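Local coordinates for protein cytochrome oxidase subunit II (PDB 1W2L) that carries heme c as the cytochrome c domain of a caa3 oxygen reductase and probably passes electrons toward the copper A centre of the same subunit, at residues E54-L57 / R58-I61; A81-S84 / E85-A89; R42-E45 / D46-A50. All coordinates share one frame; numbering follows the deposited sequence.

Contact 1: E54-L57 / R58-I61. With HEC (heme c), chain B; ACT (acetate ion), chain D.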
ATOM      1  N   GLU A  54       7.222   5.066   5.926  1.00 10.77           N
ATOM      2  CA  GLU A  54       7.242   3.624   6.118  1.00 11.44           C
ATOM      3  C   GLU A  54       6.171   3.161   7.079  1.00 10.47           C
ATOM      4  O   GLU A  54       5.475   2.158   6.849  1.00 11.78           O
ATOM      5  CB  GLU A  54       8.601   3.182   6.631  1.00 16.32           C
ATOM      6  CG  GLU A  54       9.044   1.790   6.410  1.00 27.70           C
ATOM      7  CD  GLU A  54      10.377   1.552   5.710  1.00 26.96           C
ATOM      8  OE1 GLU A  54      10.926   2.396   4.937  1.00 29.19           O
ATOM      9  OE2 GLU A  54      10.958   0.475   5.840  1.00 36.62           O
ATOM     10  N   ASN A  55       6.027   3.894   8.212  1.00  9.73           N
ATOM     11  CA  ASN A  55       5.002   3.541   9.178  1.00 10.39           C
ATOM     12  C   ASN A  55       3.604   3.620   8.603  1.00  9.46           C
ATOM     13  O   ASN A  55       2.730   2.783   8.913  1.00 10.96           O
ATOM     14  CB  ASN A  55       5.095   4.401  10.428  1.00 11.28           C
ATOM     15  CG  ASN A  55       6.195   3.924  11.353  1.00 13.95           C
ATOM     16  OD1 ASN A  55       6.603   2.799  11.264  1.00 26.72           O
ATOM     17  ND2 ASN A  55       6.670   4.777  12.184  1.00 18.80           N
ATOM     18  N   TYR A  56       3.328   4.623   7.781  1.00  9.82           N
ATOM     19  CA  TYR A  56       2.015   4.696   7.162  1.00  9.73           C
ATOM     20  C   TYR A  56       1.755   3.522   6.240  1.00  9.53           C
ATOM     21  O   TYR A  56       0.648   2.982   6.209  1.00 10.42           O
ATOM     22  CB  TYR A  56       1.860   6.033   6.405  1.00 10.49           C
ATOM     23  CG  TYR A  56       0.635   6.022   5.518  1.00  9.94           C
ATOM     24  CD1 TYR A  56      -0.616   6.160   6.099  1.00 11.64           C
ATOM     25  CD2 TYR A  56       0.692   5.816   4.173  1.00  9.97           C
ATOM     26  CE1 TYR A  56      -1.764   6.130   5.335  1.00 12.02           C
ATOM     27  CE2 TYR A  56      -0.454   5.785   3.396  1.00  9.83           C
ATOM     28  CZ  TYR A  56      -1.688   5.940   3.980  1.00 10.29           C
ATOM     29  OH  TYR A  56      -2.839   5.907   3.249  1.00 11.15           O
ATOM     30  N   LEU A  57       2.741   3.135   5.455  1.00  9.87           N
ATOM     31  CA  LEU A  57       2.570   1.995   4.568  1.00 10.50           C
ATOM     32  C   LEU A  57       2.323   0.730   5.383  1.00 10.45           C
ATOM     33  O   LEU A  57       1.462  -0.077   5.059  1.00 11.77           O
ATOM     34  CB  LEU A  57       3.763   1.860   3.634  1.00 11.23           C
ATOM     35  CG  LEU A  57       4.000   3.026   2.680  1.00 12.27           C
ATOM     36  CD1 LEU A  57       5.253   2.779   1.834  1.00 14.91           C
ATOM     37  CD2 LEU A  57       2.794   3.254   1.799  1.00 13.75           C
ATOM     38  N   ARG A  58       3.085   0.546   6.453  1.00 11.09           N
ATOM     39  CA  ARG A  58       2.960  -0.618   7.323  1.00 13.30           C
ATOM     40  C   ARG A  58       1.562  -0.650   7.923  1.00 13.01           C
ATOM     41  O   ARG A  58       0.909  -1.719   7.933  1.00 14.15           O
ATOM     42  CB  ARG A  58       4.096  -0.663   8.385  1.00 16.25           C
ATOM     43  CG  ARG A  58       4.101  -1.780   9.383  1.00 16.08           C
ATOM     44  CD  ARG A  58       5.227  -1.487  10.429  1.00 21.15           C
ATOM     45  NE  ARG A  58       5.042  -2.590  11.385  1.00 21.91           N
ATOM     46  CZ  ARG A  58       5.462  -3.811  11.290  1.00 23.56           C
ATOM     47  NH1 ARG A  58       6.174  -4.125  10.194  1.00 28.13           N
ATOM     48  NH2 ARG A  58       5.202  -4.707  12.265  1.00 37.48           N
ATOM     49  N   GLU A  59       1.108   0.457   8.446  1.00 12.30           N
ATOM     50  CA  GLU A  59      -0.198   0.586   9.096  1.00 13.95           C
ATOM     51  C   GLU A  59      -1.311   0.297   8.072  1.00 12.47           C
ATOM     52  O   GLU A  59      -2.320  -0.335   8.342  1.00 13.11           O
ATOM     53  CB  GLU A  59      -0.468   1.937   9.708  1.00 17.02           C
ATOM     54  CG  GLU A  59      -1.822   2.251  10.302  1.00 28.53           C
ATOM     55  CD  GLU A  59      -2.355   3.650  10.469  1.00 35.22           C
ATOM     56  OE1 GLU A  59      -2.266   4.563   9.589  1.00 31.28           O
ATOM     57  OE2 GLU A  59      -2.942   3.915  11.557  1.00 43.99           O
ATOM     58  N   SER A  60      -1.146   0.791   6.854  1.00 11.10           N
ATOM     59  CA  SER A  60      -2.118   0.608   5.806  1.00 10.53           C
ATOM     60  C   SER A  60      -2.291  -0.879   5.449  1.00 11.10           C
ATOM     61  O   SER A  60      -3.432  -1.302   5.158  1.00 13.31           O
ATOM     62  CB  SER A  60      -1.713   1.388   4.554  1.00 11.40           C
ATOM     63  OG  SER A  60      -1.780   2.771   4.750  1.00 13.52           O
ATOM     64  N   ILE A  61      -1.226  -1.626   5.498  1.00 10.88           N
ATOM     65  CA  ILE A  61      -1.238  -3.042   5.136  1.00 11.46           C
ATOM     66  C   ILE A  61      -1.692  -3.901   6.303  1.00 12.68           C
ATOM     67  O   ILE A  61      -2.532  -4.801   6.141  1.00 15.09           O
ATOM     68  CB  ILE A  61       0.177  -3.453   4.633  1.00 12.99           C
ATOM     69  CG1 ILE A  61       0.532  -2.710   3.349  1.00 13.09           C
ATOM     70  CG2 ILE A  61       0.255  -4.958   4.442  1.00 14.31           C
ATOM     71  CD1 ILE A  61       1.992  -2.811   2.956  1.00 14.74           C
TER
HETATM   72 FE   HEC B1100      -4.703  -1.575  -0.714  1.00  7.18          FE
HETATM   73  CHA HEC B1100      -5.095   1.665   0.292  1.00  8.36           C
HETATM   74  CHB HEC B1100      -1.420  -1.451   0.191  1.00  7.75           C
HETATM   75  CHC HEC B1100      -4.355  -4.822  -1.632  1.00  7.91           C
HETATM   76  CHD HEC B1100      -7.888  -1.562  -1.959  1.00  7.88           C
HETATM   77  NA  HEC B1100      -3.506  -0.166   0.106  1.00  7.68           N
HETATM   78  C1A HEC B1100      -3.872   1.114   0.479  1.00  7.71           C
HETATM   79  C2A HEC B1100      -2.669   1.806   0.868  1.00  8.00           C
HETATM   80  C3A HEC B1100      -1.659   0.925   0.890  1.00  8.17           C
HETATM   81  C4A HEC B1100      -2.166  -0.346   0.396  1.00  7.15           C
HETATM   82  CMA HEC B1100      -0.182   1.172   1.199  1.00  9.86           C
HETATM   83  CAA HEC B1100      -2.622   3.318   1.115  1.00  9.74           C
HETATM   84  CBA HEC B1100      -2.509   3.954  -0.270  1.00 10.88           C
HETATM   85  CGA HEC B1100      -2.469   5.518  -0.341  1.00 11.50           C
HETATM   86  O1A HEC B1100      -2.619   5.940  -1.462  1.00 13.30           O
HETATM   87  O2A HEC B1100      -2.359   6.161   0.737  1.00 11.68           O
HETATM   88  NB  HEC B1100      -3.168  -2.883  -0.728  1.00  7.73           N
HETATM   89  C1B HEC B1100      -1.929  -2.616  -0.359  1.00  7.88           C
HETATM   90  C2B HEC B1100      -1.064  -3.804  -0.546  1.00  7.87           C
HETATM   91  C3B HEC B1100      -1.924  -4.774  -0.995  1.00  7.79           C
HETATM   92  C4B HEC B1100      -3.224  -4.207  -1.150  1.00  7.70           C
HETATM   93  CMB HEC B1100       0.391  -3.858  -0.320  1.00  9.64           C
HETATM   94  CAB HEC B1100      -1.616  -6.216  -1.320  1.00  9.71           C
HETATM   95  CBB HEC B1100      -0.969  -6.907  -0.095  1.00 10.75           C
HETATM   96  NC  HEC B1100      -5.876  -2.941  -1.563  1.00  8.06           N
HETATM   97  C1C HEC B1100      -5.515  -4.250  -1.877  1.00  7.27           C
HETATM   98  C2C HEC B1100      -6.683  -4.879  -2.542  1.00  7.98           C
HETATM   99  C3C HEC B1100      -7.651  -3.972  -2.620  1.00  8.40           C
HETATM  100  C4C HEC B1100      -7.184  -2.763  -2.004  1.00  7.91           C
HETATM  101  CMC HEC B1100      -6.645  -6.322  -3.047  1.00  8.80           C
HETATM  102  CAC HEC B1100      -8.982  -4.057  -3.379  1.00 10.13           C
HETATM  103  CBC HEC B1100      -9.951  -5.146  -2.980  1.00 11.60           C
HETATM  104  ND  HEC B1100      -6.200  -0.223  -0.768  1.00  8.78           N
HETATM  105  C1D HEC B1100      -7.415  -0.401  -1.359  1.00  8.11           C
HETATM  106  C2D HEC B1100      -8.190   0.817  -1.295  1.00  7.97           C
HETATM  107  C3D HEC B1100      -7.403   1.677  -0.648  1.00  7.79           C
HETATM  108  C4D HEC B1100      -6.173   1.067  -0.307  1.00  7.82           C
HETATM  109  CMD HEC B1100      -9.534   0.987  -1.865  1.00  9.75           C
HETATM  110  CAD HEC B1100      -7.755   3.177  -0.306  1.00 10.08           C
HETATM  111  CBD HEC B1100      -8.614   3.285   0.952  1.00 10.62           C
HETATM  112  CGD HEC B1100      -7.788   3.112   2.181  1.00 10.76           C
HETATM  113  O1D HEC B1100      -7.930   2.090   2.913  1.00 12.80           O
HETATM  114  O2D HEC B1100      -6.914   3.991   2.445  1.00 11.71           O
HETATM  115  C   ACT D1102      10.168   7.075   6.577  1.00 14.75           C
HETATM  116  O   ACT D1102       9.720   6.403   5.609  1.00 15.01           O
HETATM  117  OXT ACT D1102       9.833   7.164   7.747  1.00 16.45           O
HETATM  118  CH3 ACT D1102      11.407   7.945   6.200  1.00 18.88           C
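Backbone bonds from Arg58 N to Glu54 O and from Glu59 N to Asn55 O, each 2.9 Å, wind residues 54-61 into a regular alpha helix, continued by Ser60 N on Tyr56 O and Ile61 N on Leu57 O. Tyr56 O has a second donor: Ser60 OG, 2.8 Å away, reaches the carbonyl from the other side of its plane than Ser60 N does. With OG set beside its own backbone N (chi1 -68°), the serine hydroxyl folds back onto the preceding turn, and there it also lies against one face of the Tyr56 ring, offset toward the rim, 3.3 Å from Tyr56 CZ. The ring itself leans along the helix because CG stands opposite the backbone N (chi1 168°); this carries Tyr56 OH to heme propionate oxygen O2A, to which it donates at 2.6 Å, with that oxygen in the plane of the ring. A phenylalanine here would keep the ring but would probably cost O2A this donor, leaving it to Arg42 NE. Tyr56, Leu57, Ser60 and Ile61 line the heme c pocket of this cytochrome c domain: Leu57 CD2 meets heme methyl CMA at 3.7 Å, Ser60 CB lies over pyrrole carbon C3A, and Ile61 CD1 reaches methyl CMB. Arg58, extended from CG to NE, runs away from the heme side to a salt bridge with Glu85. Helix 54-62 has the heme on one side and packs on helix 85-96, whose Ile92 touches Glu54, Leu57 and Arg58, while Ile95 also packs on Leu57.

Contact 2: A81-S84 / E85-A89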
ATOM      1  N   ALA A  81      -3.451  -8.566   7.533  1.00 15.89           N
ATOM      2  CA  ALA A  81      -3.043  -8.412   8.912  1.00 17.96           C
ATOM      3  C   ALA A  81      -2.144  -9.559   9.347  1.00 19.68           C
ATOM      4  O   ALA A  81      -1.436  -9.346  10.343  1.00 22.93           O
ATOM      5  CB  ALA A  81      -4.240  -8.383   9.838  1.00 20.47           C
ATOM      6  N   SER A  82      -2.181 -10.682   8.662  1.00 20.89           N
ATOM      7  CA  SER A  82      -1.400 -11.882   8.874  1.00 26.43           C
ATOM      8  C   SER A  82      -0.078 -11.928   8.139  1.00 23.96           C
ATOM      9  O   SER A  82       0.730 -12.845   8.364  1.00 32.87           O
ATOM     10  CB  SER A  82      -2.301 -13.076   8.479  1.00 32.21           C
ATOM     11  OG  SER A  82      -2.117 -13.382   7.113  1.00 52.12           O
ATOM     12  N   LEU A  83       0.280 -10.927   7.326  1.00 21.25           N
ATOM     13  CA  LEU A  83       1.566 -10.967   6.645  1.00 20.46           C
ATOM     14  C   LEU A  83       2.730 -10.933   7.634  1.00 21.65           C
ATOM     15  O   LEU A  83       2.706 -10.234   8.651  1.00 20.96           O
ATOM     16  CB  LEU A  83       1.694  -9.787   5.670  1.00 17.42           C
ATOM     17  CG  LEU A  83       0.762  -9.817   4.463  1.00 17.66           C
ATOM     18  CD1 LEU A  83       0.748  -8.469   3.793  1.00 19.04           C
ATOM     19  CD2 LEU A  83       1.150 -10.930   3.498  1.00 23.55           C
ATOM     20  N   SER A  84       3.775 -11.671   7.285  1.00 22.29           N
ATOM     21  CA  SER A  84       4.983 -11.733   8.100  1.00 21.70           C
ATOM     22  C   SER A  84       5.813 -10.446   7.996  1.00 20.48           C
ATOM     23  O   SER A  84       5.616  -9.646   7.088  1.00 19.36           O
ATOM     24  CB  SER A  84       5.890 -12.874   7.667  1.00 25.87           C
ATOM     25  OG  SER A  84       6.504 -12.515   6.432  1.00 25.07           O
ATOM     26  N   GLU A  85       6.749 -10.250   8.937  1.00 22.15           N
ATOM     27  CA  GLU A  85       7.586  -9.066   8.918  1.00 21.17           C
ATOM     28  C   GLU A  85       8.384  -8.967   7.608  1.00 20.03           C
ATOM     29  O   GLU A  85       8.526  -7.870   7.065  1.00 18.27           O
ATOM     30  CB  GLU A  85       8.500  -9.040  10.154  1.00 25.66           C
ATOM     31  CG  GLU A  85       7.690  -8.622  11.396  1.00 32.22           C
ATOM     32  CD  GLU A  85       7.176  -7.195  11.429  1.00 37.94           C
ATOM     33  OE1 GLU A  85       5.958  -6.908  11.381  1.00 42.54           O
ATOM     34  OE2 GLU A  85       8.013  -6.258  11.542  1.00 53.58           O
ATOM     35  N   ARG A  86       8.884 -10.079   7.100  1.00 20.11           N
ATOM     36  CA  ARG A  86       9.672 -10.057   5.842  1.00 20.29           C
ATOM     37  C   ARG A  86       8.770  -9.646   4.695  1.00 17.91           C
ATOM     38  O   ARG A  86       9.158  -8.865   3.853  1.00 17.29           O
ATOM     39  CB  ARG A  86      10.326 -11.423   5.584  1.00 25.88           C
ATOM     40  CG  ARG A  86      10.957 -11.736   4.257  1.00 24.17           C
ATOM     41  CD  ARG A  86      11.676 -13.096   4.250  1.00 28.81           C
ATOM     42  NE  ARG A  86      12.309 -13.334   2.958  1.00 34.33           N
ATOM     43  CZ  ARG A  86      12.749 -13.706   1.803  1.00 39.62           C
ATOM     44  NH1 ARG A  86      12.350 -14.871   1.229  1.00 51.06           N
ATOM     45  NH2 ARG A  86      13.639 -13.020   1.043  1.00 40.44           N
ATOM     46  N   GLU A  87       7.555 -10.199   4.650  1.00 17.66           N
ATOM     47  CA  GLU A  87       6.635  -9.891   3.550  1.00 15.57           C
ATOM     48  C   GLU A  87       6.243  -8.433   3.583  1.00 14.79           C
ATOM     49  O   GLU A  87       6.167  -7.818   2.535  1.00 13.19           O
ATOM     50  CB  GLU A  87       5.392 -10.775   3.681  1.00 18.10           C
ATOM     51  CG  GLU A  87       5.693 -12.236   3.319  1.00 21.88           C
ATOM     52  CD  GLU A  87       4.519 -13.168   3.586  1.00 27.41           C
ATOM     53  OE1 GLU A  87       3.787 -12.930   4.582  1.00 28.24           O
ATOM     54  OE2 GLU A  87       4.307 -14.158   2.844  1.00 39.30           O
ATOM     55  N   VAL A  88       5.968  -7.865   4.760  1.00 14.42           N
ATOM     56  CA  VAL A  88       5.613  -6.440   4.818  1.00 13.62           C
ATOM     57  C   VAL A  88       6.796  -5.606   4.342  1.00 12.88           C
ATOM     58  O   VAL A  88       6.631  -4.654   3.577  1.00 12.90           O
ATOM     59  CB  VAL A  88       5.162  -6.026   6.235  1.00 14.50           C
ATOM     60  CG1 VAL A  88       4.968  -4.528   6.345  1.00 16.83           C
ATOM     61  CG2 VAL A  88       3.868  -6.781   6.569  1.00 17.00           C
ATOM     62  N   ALA A  89       7.989  -5.932   4.841  1.00 14.19           N
ATOM     63  CA  ALA A  89       9.162  -5.180   4.456  1.00 14.87           C
ATOM     64  C   ALA A  89       9.366  -5.227   2.935  1.00 12.99           C
ATOM     65  O   ALA A  89       9.742  -4.213   2.307  1.00 14.80           O
ATOM     66  CB  ALA A  89      10.402  -5.696   5.160  1.00 15.10           C
TER
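Ser84 and Glu87 grip each other reciprocally at the start of helix 85-96. The serine hydroxyl is turned between its own backbone N and carbonyl carbon (chi1 73°), which brings Ser84 OG over the first turn to accept from Glu87 N at 3.1 Å. Glu87 returns the bond: its CG lies beside the backbone N (chi1 -72°) and the chain then runs out extended, so that OE1 doubles back to the amide of Ser84. That bond, Ser84 N to Glu87 OE1, is 3.0 Å long and nearly straight (169°); the amide meets the anti side of the carboxylate, slightly out of its plane. The pair is a capping box, with Ser84 as N-cap, and it marks the start of the C-terminal helix of this cytochrome c domain. The first helical carbonyl bond, Val88 N to Ser84 O at 3.0 Å, follows directly.

Leu83, just ahead of the cap, crosses the Glu87 side chain at about a right angle, its CD2 3.5 Å from Glu87 OE1. Its CB rests against Val88 CG2 at 3.8 Å, the valine branch that also approaches Ser84 O. Both residues are buried, Leu83 packing on Ile61 and Val88 on Leu62 of helix 54-62, whereas the Glu87 side chain touches Leu12 of helix 5-15.

Contact 3: R42-E45 / D46-A50. With HEC (heme c), chain B.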
ATOM      1  N   ARG A  42      -1.067  12.317   2.026  1.00 17.80           N
ATOM      2  CA  ARG A  42      -2.366  11.690   1.959  1.00 16.02           C
ATOM      3  C   ARG A  42      -3.403  12.479   2.759  1.00 17.75           C
ATOM      4  O   ARG A  42      -3.103  12.933   3.856  1.00 20.67           O
ATOM      5  CB  ARG A  42      -2.327  10.248   2.463  1.00 16.17           C
ATOM      6  CG  ARG A  42      -1.154   9.421   2.043  1.00 14.27           C
ATOM      7  CD  ARG A  42      -0.830   9.416   0.584  1.00 13.62           C
ATOM      8  NE  ARG A  42      -1.861   8.873  -0.263  1.00 14.20           N
ATOM      9  CZ  ARG A  42      -2.483   9.392  -1.285  1.00 15.46           C
ATOM     10  NH1 ARG A  42      -3.393   8.653  -1.919  1.00 16.70           N
ATOM     11  NH2 ARG A  42      -2.233  10.638  -1.707  1.00 19.75           N
ATOM     12  N   THR A  43      -4.602  12.554   2.223  1.00 17.31           N
ATOM     13  CA  THR A  43      -5.740  13.124   2.942  1.00 19.55           C
ATOM     14  C   THR A  43      -6.742  12.019   3.229  1.00 16.63           C
ATOM     15  O   THR A  43      -7.084  11.279   2.285  1.00 18.54           O
ATOM     16  CB  THR A  43      -6.418  14.244   2.136  1.00 20.22           C
ATOM     17  OG1 THR A  43      -5.408  15.231   1.932  1.00 26.27           O
ATOM     18  CG2 THR A  43      -7.568  14.855   2.939  1.00 22.14           C
ATOM     19  N   PHE A  44      -7.214  11.911   4.446  1.00 18.25           N
ATOM     20  CA  PHE A  44      -8.144  10.858   4.831  1.00 18.12           C
ATOM     21  C   PHE A  44      -9.577  11.311   4.853  1.00 16.92           C
ATOM     22  O   PHE A  44      -9.903  12.484   4.734  1.00 18.42           O
ATOM     23  CB  PHE A  44      -7.698  10.313   6.202  1.00 20.96           C
ATOM     24  CG  PHE A  44      -6.259   9.870   6.163  1.00 19.20           C
ATOM     25  CD1 PHE A  44      -5.886   8.844   5.343  1.00 19.02           C
ATOM     26  CD2 PHE A  44      -5.313  10.505   6.918  1.00 22.75           C
ATOM     27  CE1 PHE A  44      -4.571   8.464   5.258  1.00 18.51           C
ATOM     28  CE2 PHE A  44      -3.974  10.129   6.872  1.00 26.16           C
ATOM     29  CZ  PHE A  44      -3.621   9.094   6.022  1.00 23.48           C
ATOM     30  N   GLU A  45     -10.490  10.339   5.046  1.00 19.90           N
ATOM     31  CA  GLU A  45     -11.908  10.623   4.937  1.00 22.48           C
ATOM     32  C   GLU A  45     -12.314  11.689   5.979  1.00 25.24           C
ATOM     33  O   GLU A  45     -13.297  12.348   5.699  1.00 30.78           O
ATOM     34  CB  GLU A  45     -12.787   9.405   5.089  1.00 29.10           C
ATOM     35  CG  GLU A  45     -12.358   8.020   4.785  1.00 40.34           C
ATOM     36  CD  GLU A  45     -13.331   6.993   5.362  1.00 44.41           C
ATOM     37  OE1 GLU A  45     -14.172   6.510   4.576  1.00 48.25           O
ATOM     38  OE2 GLU A  45     -13.232   6.725   6.595  1.00 42.64           O
ATOM     39  N   ASP A  46     -11.592  11.796   7.075  1.00 26.85           N
ATOM     40  CA  ASP A  46     -11.878  12.783   8.115  1.00 30.70           C
ATOM     41  C   ASP A  46     -11.219  14.137   7.894  1.00 30.46           C
ATOM     42  O   ASP A  46     -11.395  15.016   8.741  1.00 36.94           O
ATOM     43  CB  ASP A  46     -11.399  12.305   9.489  1.00 40.21           C
ATOM     44  CG  ASP A  46     -10.021  11.659   9.324  1.00 42.29           C
ATOM     45  OD1 ASP A  46      -9.103  12.328   8.815  1.00 45.08           O
ATOM     46  OD2 ASP A  46      -9.857  10.474   9.685  1.00 70.02           O
ATOM     47  N   GLY A  47     -10.492  14.332   6.807  1.00 28.19           N
ATOM     48  CA  GLY A  47      -9.921  15.613   6.482  1.00 31.66           C
ATOM     49  C   GLY A  47      -8.513  15.783   7.029  1.00 32.29           C
ATOM     50  O   GLY A  47      -7.799  16.722   6.656  1.00 33.09           O
ATOM     51  N   THR A  48      -8.079  14.838   7.878  1.00 29.34           N
ATOM     52  CA  THR A  48      -6.706  14.852   8.378  1.00 30.43           C
ATOM     53  C   THR A  48      -5.767  14.416   7.254  1.00 26.07           C
ATOM     54  O   THR A  48      -6.205  13.856   6.275  1.00 24.48           O
ATOM     55  CB  THR A  48      -6.568  13.951   9.615  1.00 35.36           C
ATOM     56  OG1 THR A  48      -6.874  12.599   9.277  1.00 38.36           O
ATOM     57  CG2 THR A  48      -7.530  14.408  10.718  1.00 40.90           C
ATOM     58  N   THR A  49      -4.494  14.688   7.416  1.00 31.47           N
ATOM     59  CA  THR A  49      -3.488  14.382   6.429  1.00 27.06           C
ATOM     60  C   THR A  49      -2.283  13.768   7.114  1.00 29.56           C
ATOM     61  O   THR A  49      -2.067  13.953   8.317  1.00 34.56           O
ATOM     62  CB  THR A  49      -3.040  15.653   5.691  1.00 32.29           C
ATOM     63  OG1 THR A  49      -2.398  16.479   6.647  1.00 44.90           O
ATOM     64  CG2 THR A  49      -4.216  16.489   5.205  1.00 44.59           C
ATOM     65  N   ALA A  50      -1.502  13.094   6.316  1.00 27.12           N
ATOM     66  CA  ALA A  50      -0.265  12.524   6.797  1.00 27.75           C
ATOM     67  C   ALA A  50       0.632  12.255   5.605  1.00 21.11           C
ATOM     68  O   ALA A  50       0.153  12.006   4.500  1.00 21.32           O
ATOM     69  CB  ALA A  50      -0.458  11.194   7.513  1.00 31.27           C
TER
HETATM   70 FE   HEC B1100      -4.703  -1.575  -0.714  1.00  7.18          FE
HETATM   71  CHA HEC B1100      -5.095   1.665   0.292  1.00  8.36           C
HETATM   72  CHB HEC B1100      -1.420  -1.451   0.191  1.00  7.75           C
HETATM   73  CHC HEC B1100      -4.355  -4.822  -1.632  1.00  7.91           C
HETATM   74  CHD HEC B1100      -7.888  -1.562  -1.959  1.00  7.88           C
HETATM   75  NA  HEC B1100      -3.506  -0.166   0.106  1.00  7.68           N
HETATM   76  C1A HEC B1100      -3.872   1.114   0.479  1.00  7.71           C
HETATM   77  C2A HEC B1100      -2.669   1.806   0.868  1.00  8.00           C
HETATM   78  C3A HEC B1100      -1.659   0.925   0.890  1.00  8.17           C
HETATM   79  C4A HEC B1100      -2.166  -0.346   0.396  1.00  7.15           C
HETATM   80  CMA HEC B1100      -0.182   1.172   1.199  1.00  9.86           C
HETATM   81  CAA HEC B1100      -2.622   3.318   1.115  1.00  9.74           C
HETATM   82  CBA HEC B1100      -2.509   3.954  -0.270  1.00 10.88           C
HETATM   83  CGA HEC B1100      -2.469   5.518  -0.341  1.00 11.50           C
HETATM   84  O1A HEC B1100      -2.619   5.940  -1.462  1.00 13.30           O
HETATM   85  O2A HEC B1100      -2.359   6.161   0.737  1.00 11.68           O
HETATM   86  NB  HEC B1100      -3.168  -2.883  -0.728  1.00  7.73           N
HETATM   87  C1B HEC B1100      -1.929  -2.616  -0.359  1.00  7.88           C
HETATM   88  C2B HEC B1100      -1.064  -3.804  -0.546  1.00  7.87           C
HETATM   89  C3B HEC B1100      -1.924  -4.774  -0.995  1.00  7.79           C
HETATM   90  C4B HEC B1100      -3.224  -4.207  -1.150  1.00  7.70           C
HETATM   91  CMB HEC B1100       0.391  -3.858  -0.320  1.00  9.64           C
HETATM   92  CAB HEC B1100      -1.616  -6.216  -1.320  1.00  9.71           C
HETATM   93  CBB HEC B1100      -0.969  -6.907  -0.095  1.00 10.75           C
HETATM   94  NC  HEC B1100      -5.876  -2.941  -1.563  1.00  8.06           N
HETATM   95  C1C HEC B1100      -5.515  -4.250  -1.877  1.00  7.27           C
HETATM   96  C2C HEC B1100      -6.683  -4.879  -2.542  1.00  7.98           C
HETATM   97  C3C HEC B1100      -7.651  -3.972  -2.620  1.00  8.40           C
HETATM   98  C4C HEC B1100      -7.184  -2.763  -2.004  1.00  7.91           C
HETATM   99  CMC HEC B1100      -6.645  -6.322  -3.047  1.00  8.80           C
HETATM  100  CAC HEC B1100      -8.982  -4.057  -3.379  1.00 10.13           C
HETATM  101  CBC HEC B1100      -9.951  -5.146  -2.980  1.00 11.60           C
HETATM  102  ND  HEC B1100      -6.200  -0.223  -0.768  1.00  8.78           N
HETATM  103  C1D HEC B1100      -7.415  -0.401  -1.359  1.00  8.11           C
HETATM  104  C2D HEC B1100      -8.190   0.817  -1.295  1.00  7.97           C
HETATM  105  C3D HEC B1100      -7.403   1.677  -0.648  1.00  7.79           C
HETATM  106  C4D HEC B1100      -6.173   1.067  -0.307  1.00  7.82           C
HETATM  107  CMD HEC B1100      -9.534   0.987  -1.865  1.00  9.75           C
HETATM  108  CAD HEC B1100      -7.755   3.177  -0.306  1.00 10.08           C
HETATM  109  CBD HEC B1100      -8.614   3.285   0.952  1.00 10.62           C
HETATM  110  CGD HEC B1100      -7.788   3.112   2.181  1.00 10.76           C
HETATM  111  O1D HEC B1100      -7.930   2.090   2.913  1.00 12.80           O
HETATM  112  O2D HEC B1100      -6.914   3.991   2.445  1.00 11.71           O
HETATM  113  O   HOH W   1     -10.116   7.494   7.895  1.00 35.40           O
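Arg42 pairs with Ala50 through two backbone bonds, Arg42 N to Ala50 O at 2.8 Å and Ala50 N to Arg42 O at 2.9 Å, while its side chain leaves the strand for the heme. Arg42 CB lies near Ala50 O. CG, placed beside the backbone N, touches both that carbonyl and the heme propionate oxygen O2A; CD stays close to the same oxygen. Bends at chi2 and chi3 (-50° and -63°) then curl the chain so that NE donates to heme O2A at 2.9 Å, the oxygen lying at the guanidinium edge, in its plane. CZ is 3.5 Å from the other propionate oxygen, O1A, and NH1 comes within 2.9 Å of O1A; a modelled covalent link from NH1 to a Tris molecule is doubtful. NH2 is hydrogen-bonded to a residue adjoining the hairpin segments. The positive group beside both oxygens would be expected to stabilise the propionate in its ionised form.

The two segments form a beta hairpin, strands 41-43 and 49-51 joined by a type I turn from Phe44 to Gly47 with a G1 beta bulge. Phe44 N bonds to Thr48 O, and Gly47 N closes the turn on Phe44 O at 2.8 Å, approaching well above the carbonyl plane. Gly47, the bulge residue, takes a positive phi (92°), at which a side chain would press on the carbonyl oxygen of Asp46. In the non-hydrogen-bonded pair, Thr43 and Thr49 lie side by side, with Thr43 OG1 3.7 Å from Thr49 CG2. Phe44, the buried residue of the hairpin, turns its ring edge to Ala50, CE2 meeting Ala50 CB at 3.7 Å. Beyond the hairpin, the backbones of Thr43 and Glu45 bond to Gln70 and Val68 of a neighbouring loop.

Contacts 1 and 3 both reach the heme, and there they share propionate oxygen O2A: one from a partly buried helix near the centre of the chain, the other from a surface hairpin. They also pack directly, Tyr56 CE1 on Phe44 CZ at 3.6 Å. Contact 2, partly buried too, lies on the other side of the chain's centre from contact 3, their nearest atoms about 16 Å apart. A salt bridge and the packing of Ile61 on Leu83 tie it to contact 1. The chemistry follows the place: a heme-facing helix offers a phenol and aliphatic groups, a helix start is closed by a capping box, and the hairpin brings a guanidinium group to the propionate.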